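Local coordinates for putative L-alanine-DL-glutamate epimerase (Burkholderia xenovorans LB400, PDB 3SN4), which probably acts as a metal-dependent racemase or epimerase of the mandelate racemase/muconate lactonizing enzyme family and binds 2-oxoglutarate at a magnesium site, at residues I313-H318 against V336-I341; W243-S248 against S267-F272; Q158-K163 against N364-I369. All coordinates share one frame; numbering follows the deposited sequence.

Interaction 1: I313-H318 against V336-I341; sequences INVAPH and VPNLRI. With AKG (2-oxoglutaric acid), chain C.
V315 is held through both its backbone N and O by the loop V336-I341: V315 N donates to N338 O at 2.8 Å, and R340 N donates to V315 O at 2.7 Å. This pair of bonds flanks L339 and forms a single bridge of parallel sense. A third bond comes from a side chain, with N338 ND2 reaching I313 O at 3.0 Å. It is nearly straight (170° at the hydrogen) and lies in both the carbonyl plane and the amide plane of N338. The amide reaches back to I313 because N338 CG sits between its own backbone N and carbonyl carbon (chi1 54°). The N314 and N338 side chains lie alongside, running opposite ways, their amide planes 58° apart, with N314 OD1 3.1 Å from N338 CB. Strand 314-317 follows strand 288-291 in the barrel of the enolase-superfamily C-terminal domain, and the bridge joins it to the loop between helix 323-335 and strand 342-344. Apolar contacts flank the bridge: V315 CG2 meets V336 CG1 at 3.9 Å, and P317 CD meets L339 CD1 at the same separation. I341 O, buried without a polar partner, has P317 CD 3.4 Å away. Further out, W243 packs on A316, R340 and I341. A second subunit takes the polar ends: N314 bonds to its A188 and K225, and R340 forms a salt bridge with its E227. Beyond P317, the H318 ring presents its edge to the ligand, NE2 lying 3.2 Å from 2-oxoglutarate O1, while ND1 bonds to D292, reminiscent of the His-Asp dyad of mandelate racemase.

Interaction 2: W243-S248 against S267-F272; sequences WVEIDS and SCETLF. With MG (magnesium ion), chain B; NA (sodium ion), chain E; AKG (2-oxoglutaric acid), chain C.
The carboxylates of E245 and E269 are turned 77° against each other, meeting through E245 OE1 and E269 OE2 because both oxygens bind the same magnesium, at 2.1 Å and 2.2 Å respectively. E245 OE2 accepts a bond from W243 NE1 on its anti side, 21° out of the carboxylate plane, and forms a salt bridge with K163; these partners probably restrict its rotation. The D247 carboxylate lies at 53° to that of E269, and these like charges come close, D247 OD2 to E269 OE1 at 3.6 Å, with water 3 in reach of both. With D219, the two glutamates make the Asp-Glu-Glu metal site at the ends of successive barrel strands, as in the enolase superfamily. O2 and O5 of 2-oxoglutarate and water 4 complete six ligands. D247 belongs to the second shell: magnesium-bound water 4 lies 2.5 Å from its OD2, and water 2 links its OD1 to E269 N. Nearer the strands, S267 OG donates to I246 O in the carbonyl plane, at a doubtfully short 2.5 Å. Past E269, the C268-L271 type I turn directs T270 O to a sodium ion 2.8 Å away, also bound by Y249 of this chain and P78 O of a neighbouring subunit.

Interaction 3: Q158-K163 against N364-I369; sequences QFRAIK and NGELII. With AKG (2-oxoglutaric acid), chain C.
A Schellman motif with Q158 as its C-prime residue ends the helix before barrel strand 161-168, and this helix end rests on the two-residue turn N364-G365 joining strands 362-363 and 366-368. Q158 O lies 3.3 Å from G365 CA, so the backbones meet closely where glycine has no side chain. R160 spans the turn with an extended chain (chi3 -178°). Its NH2 makes a weak bond to N364 O at 2.9 Å, bent to 121° at the hydrogen. E366 CG lies over one face of the guanidinium, 3.9 Å from R160 NH2 and offset toward the rim. The E366 carboxylate is turned only 19° from the guanidinium plane, but its OE2 is 3.9 Å from R160 NH1 and well out of that plane, making a long salt bridge of charge alone. Water 9 joins the backbones, accepting from R160 N at 2.9 Å and donating to G365 O at 2.6 Å. Farther along the strand, K163 NZ donates to 2-oxoglutarate O2 at 2.7 Å. Positive phi at both N364 and G365 is consistent with a type I' turn, the Asn-Gly form common in two-residue beta hairpins.

How the interactions relate
Interactions 1 and 2 have centres 13 Å apart, interactions 1 and 3 about 15 Å, and interactions 2 and 3 about 21 Å. All reach the same barrel sheet, through strands 161-168, 243-245, 265-267 and 314-317. Along the chain, interaction 2 closes before interaction 1 opens, and both fall between the segments of interaction 3, which lie 200 residues apart and pair the end of helix 144-156 with the hairpin 362-368. I341 CD1 of interaction 1 also touches A161 CB of interaction 3 at 4.3 Å. Interactions 1 and 2 reach 2-oxoglutarate through H318 and the magnesium site; interaction 3 lies away from it, but its strand carries K163 there. These residues come from the ends of different barrel strands or the loops that follow.

Interaction 1: I313-H318 against V336-I341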
loop_
_atom_site.group_PDB
_atom_site.type_symbol
_atom_site.label_atom_id
_atom_site.label_comp_id
_atom_site.label_asym_id
_atom_site.label_seq_id
_atom_site.Cartn_x
_atom_site.Cartn_y
_atom_site.Cartn_z
ATOM N N ILE A 313 12.972 -6.412 17.215
ATOM C CA ILE A 313 12.383 -7.657 17.598
ATOM C C ILE A 313 13.463 -8.507 18.297
ATOM O O ILE A 313 14.553 -8.699 17.771
ATOM C CB ILE A 313 11.819 -8.418 16.352
ATOM C CG1 ILE A 313 10.672 -7.618 15.736
ATOM C CG2 ILE A 313 11.350 -9.834 16.738
ATOM C CD1 ILE A 313 10.165 -8.142 14.410
ATOM N N ASN A 314 13.148 -8.978 19.495
ATOM C CA ASN A 314 13.993 -9.925 20.215
ATOM C C ASN A 314 13.699 -11.360 19.776
ATOM O O ASN A 314 12.557 -11.702 19.395
ATOM C CB ASN A 314 13.830 -9.780 21.720
ATOM C CG ASN A 314 14.506 -8.519 22.274
ATOM O OD1 ASN A 314 15.294 -7.848 21.598
ATOM N ND2 ASN A 314 14.166 -8.181 23.513
ATOM N N VAL A 315 14.749 -12.184 19.810
ATOM C CA VAL A 315 14.672 -13.569 19.359
ATOM C C VAL A 315 14.863 -14.572 20.489
ATOM O O VAL A 315 15.475 -14.269 21.515
ATOM C CB VAL A 315 15.690 -13.851 18.232
ATOM C CG1 VAL A 315 15.441 -12.914 17.053
ATOM C CG2 VAL A 315 17.098 -13.745 18.728
ATOM N N ALA A 316 14.344 -15.766 20.272
ATOM C CA ALA A 316 14.464 -16.877 21.194
ATOM C C ALA A 316 14.847 -18.124 20.429
ATOM O O ALA A 316 14.162 -18.508 19.482
ATOM C CB ALA A 316 13.124 -17.089 21.930
ATOM N N PRO A 317 15.936 -18.792 20.832
ATOM C CA PRO A 317 16.240 -20.070 20.177
ATOM C C PRO A 317 15.202 -21.145 20.435
ATOM O O PRO A 317 14.647 -21.263 21.564
ATOM C CB PRO A 317 17.575 -20.501 20.793
ATOM C CG PRO A 317 17.799 -19.657 21.924
ATOM C CD PRO A 317 16.855 -18.499 21.940
ATOM N N HIS A 318 14.961 -21.927 19.391
ATOM C CA HIS A 318 14.151 -23.129 19.476
ATOM C C HIS A 318 15.040 -24.262 19.943
ATOM O O HIS A 318 15.983 -24.639 19.248
ATOM C CB HIS A 318 13.617 -23.448 18.091
ATOM C CG HIS A 318 12.517 -24.444 18.082
ATOM N ND1 HIS A 318 12.214 -25.192 16.965
ATOM C CD2 HIS A 318 11.663 -24.843 19.057
ATOM C CE1 HIS A 318 11.190 -25.983 17.242
ATOM N NE2 HIS A 318 10.846 -25.799 18.508
ATOM N N VAL A 336 24.068 -12.978 20.960
ATOM C CA VAL A 336 22.990 -12.166 20.381
ATOM C C VAL A 336 22.500 -11.071 21.339
ATOM O O VAL A 336 22.038 -11.368 22.429
ATOM C CB VAL A 336 21.817 -13.099 19.967
ATOM C CG1 VAL A 336 20.550 -12.310 19.687
ATOM C CG2 VAL A 336 22.230 -13.928 18.731
ATOM N N PRO A 337 22.579 -9.791 20.932
ATOM C CA PRO A 337 22.152 -8.759 21.901
ATOM C C PRO A 337 20.649 -8.817 22.184
ATOM O O PRO A 337 20.214 -8.735 23.339
ATOM C CB PRO A 337 22.555 -7.435 21.212
ATOM C CG PRO A 337 22.698 -7.766 19.798
ATOM C CD PRO A 337 23.197 -9.197 19.740
ATOM N N ASN A 338 19.874 -8.981 21.119
ATOM C CA ASN A 338 18.411 -8.930 21.156
ATOM C C ASN A 338 17.814 -10.282 21.502
ATOM O O ASN A 338 17.064 -10.846 20.731
ATOM C CB ASN A 338 17.841 -8.383 19.827
ATOM C CG ASN A 338 18.341 -9.133 18.583
ATOM O OD1 ASN A 338 19.535 -9.388 18.436
ATOM N ND2 ASN A 338 17.423 -9.424 17.643
ATOM N N LEU A 339 18.172 -10.796 22.678
ATOM C CA LEU A 339 17.771 -12.132 23.120
ATOM C C LEU A 339 16.586 -12.054 24.083
ATOM O O LEU A 339 16.697 -11.475 25.173
ATOM C CB LEU A 339 18.944 -12.834 23.815
ATOM C CG LEU A 339 18.648 -14.254 24.346
ATOM C CD1 LEU A 339 18.578 -15.229 23.213
ATOM C CD2 LEU A 339 19.676 -14.680 25.342
ATOM N N ARG A 340 15.464 -12.662 23.710
ATOM C CA ARG A 340 14.271 -12.608 24.567
ATOM C C ARG A 340 14.421 -13.458 25.835
ATOM O O ARG A 340 14.165 -12.998 26.945
ATOM C CB ARG A 340 13.027 -13.057 23.803
ATOM C CG ARG A 340 11.712 -12.883 24.589
ATOM C CD ARG A 340 11.517 -11.449 24.962
ATOM N NE ARG A 340 10.463 -11.207 25.943
ATOM C CZ ARG A 340 10.624 -11.226 27.273
ATOM N NH1 ARG A 340 11.794 -11.516 27.846
ATOM N NH2 ARG A 340 9.572 -10.976 28.044
ATOM N N ILE A 341 14.819 -14.706 25.611
ATOM C CA ILE A 341 14.904 -15.761 26.626
ATOM C C ILE A 341 15.368 -17.030 25.887
ATOM O O ILE A 341 15.306 -17.073 24.650
ATOM C CB ILE A 341 13.520 -15.996 27.284
ATOM C CG1 ILE A 341 13.619 -16.877 28.530
ATOM C CG2 ILE A 341 12.546 -16.594 26.277
ATOM C CD1 ILE A 341 12.347 -16.816 29.419
HETATM C C1 AKG C . 8.628 -25.821 20.779
HETATM O O1 AKG C . 9.598 -26.384 21.365
HETATM O O2 AKG C . 8.338 -24.608 21.026
HETATM C C2 AKG C . 7.829 -26.559 19.763
HETATM O O5 AKG C . 6.794 -26.075 19.312
HETATM C C3 AKG C . 8.258 -27.877 19.161
HETATM C C4 AKG C . 7.695 -29.187 19.743
HETATM C C5 AKG C . 6.202 -29.407 19.916
HETATM O O3 AKG C . 5.645 -28.826 20.878
HETATM O O4 AKG C . 5.593 -30.204 19.142
#

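Interaction 2: W243-S248 against S267-F272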
loop_
_atom_site.group_PDB
_atom_site.type_symbol
_atom_site.label_atom_id
_atom_site.label_comp_id
_atom_site.label_asym_id
_atom_site.label_seq_id
_atom_site.Cartn_x
_atom_site.Cartn_y
_atom_site.Cartn_z
ATOM N N TRP A 243 4.046 -15.179 26.603
ATOM C CA TRP A 243 3.702 -15.147 25.190
ATOM C C TRP A 243 2.742 -16.250 24.831
ATOM O O TRP A 243 2.583 -17.205 25.590
ATOM C CB TRP A 243 4.930 -15.154 24.273
ATOM C CG TRP A 243 5.649 -16.447 24.036
ATOM C CD1 TRP A 243 5.114 -17.684 23.819
ATOM C CD2 TRP A 243 7.061 -16.598 23.908
ATOM N NE1 TRP A 243 6.115 -18.607 23.607
ATOM C CE2 TRP A 243 7.319 -17.953 23.639
ATOM C CE3 TRP A 243 8.138 -15.716 24.022
ATOM C CZ2 TRP A 243 8.603 -18.448 23.488
ATOM C CZ3 TRP A 243 9.415 -16.213 23.870
ATOM C CH2 TRP A 243 9.633 -17.565 23.593
ATOM N N VAL A 244 2.091 -16.081 23.677
ATOM C CA VAL A 244 1.344 -17.141 23.019
ATOM C C VAL A 244 2.019 -17.399 21.680
ATOM O O VAL A 244 2.214 -16.485 20.874
ATOM C CB VAL A 244 -0.113 -16.791 22.798
ATOM C CG1 VAL A 244 -0.868 -17.979 22.176
ATOM C CG2 VAL A 244 -0.800 -16.372 24.114
ATOM N N GLU A 245 2.384 -18.654 21.477
ATOM C CA GLU A 245 3.191 -19.082 20.367
ATOM C C GLU A 245 2.285 -19.720 19.347
ATOM O O GLU A 245 1.480 -20.604 19.669
ATOM C CB GLU A 245 4.219 -20.071 20.881
ATOM C CG GLU A 245 5.385 -20.411 19.960
ATOM C CD GLU A 245 6.477 -21.174 20.729
ATOM O OE1 GLU A 245 7.172 -21.981 20.112
ATOM O OE2 GLU A 245 6.628 -20.982 21.956
ATOM N N ILE A 246 2.414 -19.263 18.107
ATOM C CA ILE A 246 1.512 -19.669 17.023
ATOM C C ILE A 246 2.371 -19.828 15.781
ATOM O O ILE A 246 3.019 -18.874 15.337
ATOM C CB ILE A 246 0.439 -18.605 16.767
ATOM C CG1 ILE A 246 -0.530 -18.504 17.953
ATOM C CG2 ILE A 246 -0.376 -18.901 15.470
ATOM C CD1 ILE A 246 -1.468 -17.280 17.886
ATOM N N ASP A 247 2.388 -21.019 15.215
ATOM C CA ASP A 247 3.037 -21.220 13.932
ATOM C C ASP A 247 2.055 -21.116 12.776
ATOM O O ASP A 247 0.946 -21.668 12.841
ATOM C CB ASP A 247 3.728 -22.560 13.893
ATOM C CG ASP A 247 4.788 -22.682 14.943
ATOM O OD1 ASP A 247 5.708 -21.825 14.992
ATOM O OD2 ASP A 247 4.681 -23.648 15.710
ATOM N N SER A 248 2.478 -20.440 11.715
ATOM C CA SER A 248 1.600 -20.103 10.597
ATOM C C SER A 248 2.419 -19.862 9.371
ATOM O O SER A 248 3.501 -19.259 9.455
ATOM C CB SER A 248 0.784 -18.829 10.886
ATOM O OG SER A 248 -0.014 -18.505 9.748
ATOM N N SER A 267 6.395 -16.578 17.126
ATOM C CA SER A 267 6.265 -17.513 16.001
ATOM C C SER A 267 7.627 -17.658 15.343
ATOM O O SER A 267 8.614 -17.136 15.851
ATOM C CB SER A 267 5.247 -16.984 14.965
ATOM O OG SER A 267 4.916 -17.960 13.965
ATOM N N CYS A 268 7.634 -18.372 14.209
ATOM C CA CYS A 268 8.754 -18.481 13.263
ATOM C C CYS A 268 9.721 -19.655 13.453
ATOM O O CYS A 268 10.697 -19.732 12.717
ATOM C CB CYS A 268 9.573 -17.215 13.206
ATOM S SG CYS A 268 8.598 -15.689 12.964
ATOM N N GLU A 269 9.466 -20.547 14.409
ATOM C CA GLU A 269 10.417 -21.616 14.740
ATOM C C GLU A 269 10.717 -22.543 13.575
ATOM O O GLU A 269 11.725 -23.269 13.582
ATOM C CB GLU A 269 9.944 -22.442 15.955
ATOM C CG GLU A 269 8.861 -23.479 15.662
ATOM C CD GLU A 269 8.266 -24.135 16.909
ATOM O OE1 GLU A 269 7.737 -25.264 16.769
ATOM O OE2 GLU A 269 8.310 -23.543 18.019
ATOM N N THR A 270 9.821 -22.587 12.596
ATOM C CA THR A 270 10.010 -23.494 11.472
ATOM C C THR A 270 10.560 -22.803 10.245
ATOM O O THR A 270 10.648 -23.429 9.202
ATOM C CB THR A 270 8.674 -24.251 11.084
ATOM O OG1 THR A 270 7.701 -23.324 10.599
ATOM C CG2 THR A 270 8.115 -25.033 12.274
ATOM N N LEU A 271 10.946 -21.537 10.344
ATOM C CA LEU A 271 11.318 -20.776 9.172
ATOM C C LEU A 271 12.815 -20.768 8.930
ATOM O O LEU A 271 13.613 -20.840 9.884
ATOM C CB LEU A 271 10.840 -19.344 9.322
ATOM C CG LEU A 271 9.351 -19.120 9.499
ATOM C CD1 LEU A 271 9.090 -17.605 9.466
ATOM C CD2 LEU A 271 8.554 -19.839 8.427
ATOM N N PHE A 272 13.180 -20.618 7.655
ATOM C CA PHE A 272 14.587 -20.625 7.203
ATOM C C PHE A 272 15.039 -19.340 6.512
ATOM O O PHE A 272 14.502 -18.965 5.468
ATOM C CB PHE A 272 14.817 -21.763 6.202
ATOM C CG PHE A 272 14.613 -23.149 6.771
ATOM C CD1 PHE A 272 15.688 -23.886 7.234
ATOM C CD2 PHE A 272 13.342 -23.723 6.808
ATOM C CE1 PHE A 272 15.485 -25.152 7.733
ATOM C CE2 PHE A 272 13.151 -24.981 7.325
ATOM C CZ PHE A 272 14.225 -25.689 7.775
HETATM MG MG MG B . 6.768 -23.960 19.525
HETATM NA NA NA E . 8.904 -24.426 7.329
HETATM C C1 AKG C . 8.628 -25.821 20.779
HETATM O O1 AKG C . 9.598 -26.384 21.365
HETATM O O2 AKG C . 8.338 -24.608 21.026
HETATM C C2 AKG C . 7.829 -26.559 19.763
HETATM O O5 AKG C . 6.794 -26.075 19.312
HETATM C C3 AKG C . 8.258 -27.877 19.161
HETATM C C4 AKG C . 7.695 -29.187 19.743
HETATM C C5 AKG C . 6.202 -29.407 19.916
HETATM O O3 AKG C . 5.645 -28.826 20.878
HETATM O O4 AKG C . 5.593 -30.204 19.142
HETATM O O HOH W 1 6.984 -21.252 12.497
HETATM O O HOH W 2 7.233 -20.670 16.660
HETATM O O HOH W 3 5.318 -26.043 15.958
HETATM O O HOH W 4 5.322 -23.523 18.151
HETATM O O HOH W 5 5.338 -19.155 11.548
HETATM O O HOH W 6 10.022 -25.735 5.540
HETATM O O HOH W 7 8.877 -22.431 5.700
#

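Interaction 3: Q158-K163 against N364-I369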
loop_
_atom_site.group_PDB
_atom_site.type_symbol
_atom_site.label_atom_id
_atom_site.label_comp_id
_atom_site.label_asym_id
_atom_site.label_seq_id
_atom_site.Cartn_x
_atom_site.Cartn_y
_atom_site.Cartn_z
ATOM N N GLN A 158 13.340 -22.659 41.196
ATOM C CA GLN A 158 13.806 -21.333 40.828
ATOM C C GLN A 158 13.707 -21.029 39.336
ATOM O O GLN A 158 14.325 -20.082 38.855
ATOM C CB GLN A 158 15.249 -21.099 41.307
ATOM C CG GLN A 158 15.427 -21.079 42.804
ATOM C CD GLN A 158 16.773 -20.445 43.184
ATOM O OE1 GLN A 158 17.836 -21.034 42.955
ATOM N NE2 GLN A 158 16.724 -19.218 43.726
ATOM N N PHE A 159 12.918 -21.804 38.596
ATOM C CA PHE A 159 12.658 -21.444 37.205
ATOM C C PHE A 159 11.709 -20.261 37.147
ATOM O O PHE A 159 10.748 -20.158 37.925
ATOM C CB PHE A 159 12.221 -22.665 36.393
ATOM C CG PHE A 159 13.349 -23.631 36.179
ATOM C CD1 PHE A 159 13.496 -24.747 37.002
ATOM C CD2 PHE A 159 14.332 -23.367 35.206
ATOM C CE1 PHE A 159 14.585 -25.625 36.846
ATOM C CE2 PHE A 159 15.431 -24.230 35.040
ATOM C CZ PHE A 159 15.556 -25.368 35.872
ATOM N N ARG A 160 12.003 -19.346 36.231
ATOM C CA ARG A 160 11.295 -18.078 36.155
ATOM C C ARG A 160 10.098 -18.134 35.227
ATOM O O ARG A 160 9.235 -17.267 35.264
ATOM C CB ARG A 160 12.265 -17.009 35.699
ATOM C CG ARG A 160 13.439 -16.881 36.630
ATOM C CD ARG A 160 14.491 -15.977 36.062
ATOM N NE ARG A 160 15.632 -15.928 36.971
ATOM C CZ ARG A 160 16.657 -15.098 36.831
ATOM N NH1 ARG A 160 16.701 -14.243 35.802
ATOM N NH2 ARG A 160 17.640 -15.130 37.717
ATOM N N ALA A 161 10.045 -19.176 34.408
ATOM C CA ALA A 161 9.036 -19.296 33.356
ATOM C C ALA A 161 8.857 -20.754 32.955
ATOM O O ALA A 161 9.784 -21.538 33.063
ATOM C CB ALA A 161 9.435 -18.442 32.127
ATOM N N ILE A 162 7.648 -21.101 32.517
ATOM C CA ILE A 162 7.310 -22.446 32.056
ATOM C C ILE A 162 6.436 -22.333 30.793
ATOM O O ILE A 162 5.734 -21.333 30.617
ATOM C CB ILE A 162 6.564 -23.276 33.153
ATOM C CG1 ILE A 162 5.194 -22.693 33.473
ATOM C CG2 ILE A 162 7.409 -23.399 34.423
ATOM C CD1 ILE A 162 4.461 -23.454 34.562
ATOM N N LYS A 163 6.506 -23.337 29.917
ATOM C CA LYS A 163 5.673 -23.362 28.700
ATOM C C LYS A 163 4.884 -24.652 28.585
ATOM O O LYS A 163 5.460 -25.745 28.654
ATOM C CB LYS A 163 6.507 -23.170 27.431
ATOM C CG LYS A 163 5.644 -22.848 26.211
ATOM C CD LYS A 163 6.428 -22.348 24.998
ATOM C CE LYS A 163 7.060 -23.510 24.202
ATOM N NZ LYS A 163 8.065 -23.031 23.199
ATOM N N ASN A 364 19.922 -20.512 39.611
ATOM C CA ASN A 364 18.918 -19.477 39.812
ATOM C C ASN A 364 18.125 -19.165 38.533
ATOM O O ASN A 364 17.942 -18.015 38.152
ATOM C CB ASN A 364 19.561 -18.215 40.403
ATOM C CG ASN A 364 18.513 -17.189 40.910
ATOM O OD1 ASN A 364 17.406 -17.554 41.332
ATOM N ND2 ASN A 364 18.871 -15.908 40.868
ATOM N N GLY A 365 17.656 -20.217 37.877
ATOM C CA GLY A 365 16.812 -20.092 36.699
ATOM C C GLY A 365 17.503 -19.636 35.424
ATOM O O GLY A 365 16.823 -19.229 34.475
ATOM N N GLU A 366 18.834 -19.717 35.393
ATOM C CA GLU A 366 19.615 -19.335 34.217
ATOM C C GLU A 366 20.605 -20.409 33.788
ATOM O O GLU A 366 21.142 -21.128 34.617
ATOM C CB GLU A 366 20.414 -18.079 34.502
ATOM C CG GLU A 366 19.576 -16.879 34.846
ATOM C CD GLU A 366 20.430 -15.624 34.931
ATOM O OE1 GLU A 366 21.344 -15.573 35.792
ATOM O OE2 GLU A 366 20.214 -14.716 34.104
ATOM N N LEU A 367 20.837 -20.487 32.483
ATOM C CA LEU A 367 21.837 -21.378 31.925
ATOM C C LEU A 367 23.197 -20.691 31.937
ATOM O O LEU A 367 23.316 -19.558 31.486
ATOM C CB LEU A 367 21.455 -21.782 30.515
ATOM C CG LEU A 367 22.453 -22.586 29.671
ATOM C CD1 LEU A 367 22.760 -23.893 30.272
ATOM C CD2 LEU A 367 21.826 -22.779 28.252
ATOM N N ILE A 368 24.206 -21.384 32.462
ATOM C CA ILE A 368 25.580 -20.894 32.498
ATOM C C ILE A 368 26.198 -21.203 31.158
ATOM O O ILE A 368 26.140 -22.354 30.688
ATOM C CB ILE A 368 26.445 -21.613 33.534
ATOM C CG1 ILE A 368 25.802 -21.621 34.930
ATOM C CG2 ILE A 368 27.850 -20.999 33.586
ATOM C CD1 ILE A 368 25.365 -20.302 35.432
ATOM N N ILE A 369 26.797 -20.193 30.543
ATOM C CA ILE A 369 27.407 -20.367 29.244
ATOM C C ILE A 369 28.802 -20.949 29.481
ATOM O O ILE A 369 29.610 -20.361 30.176
ATOM C CB ILE A 369 27.532 -19.041 28.459
ATOM C CG1 ILE A 369 26.180 -18.307 28.369
ATOM C CG2 ILE A 369 28.148 -19.313 27.044
ATOM C CD1 ILE A 369 25.068 -19.059 27.706
HETATM C C1 AKG C . 8.628 -25.821 20.779
HETATM O O1 AKG C . 9.598 -26.384 21.365
HETATM O O2 AKG C . 8.338 -24.608 21.026
HETATM C C2 AKG C . 7.829 -26.559 19.763
HETATM O O5 AKG C . 6.794 -26.075 19.312
HETATM C C3 AKG C . 8.258 -27.877 19.161
HETATM C C4 AKG C . 7.695 -29.187 19.743
HETATM C C5 AKG C . 6.202 -29.407 19.916
HETATM O O3 AKG C . 5.645 -28.826 20.878
HETATM O O4 AKG C . 5.593 -30.204 19.142
HETATM O O HOH W 8 14.868 -17.656 39.694
HETATM O O HOH W 9 14.240 -19.711 34.491
#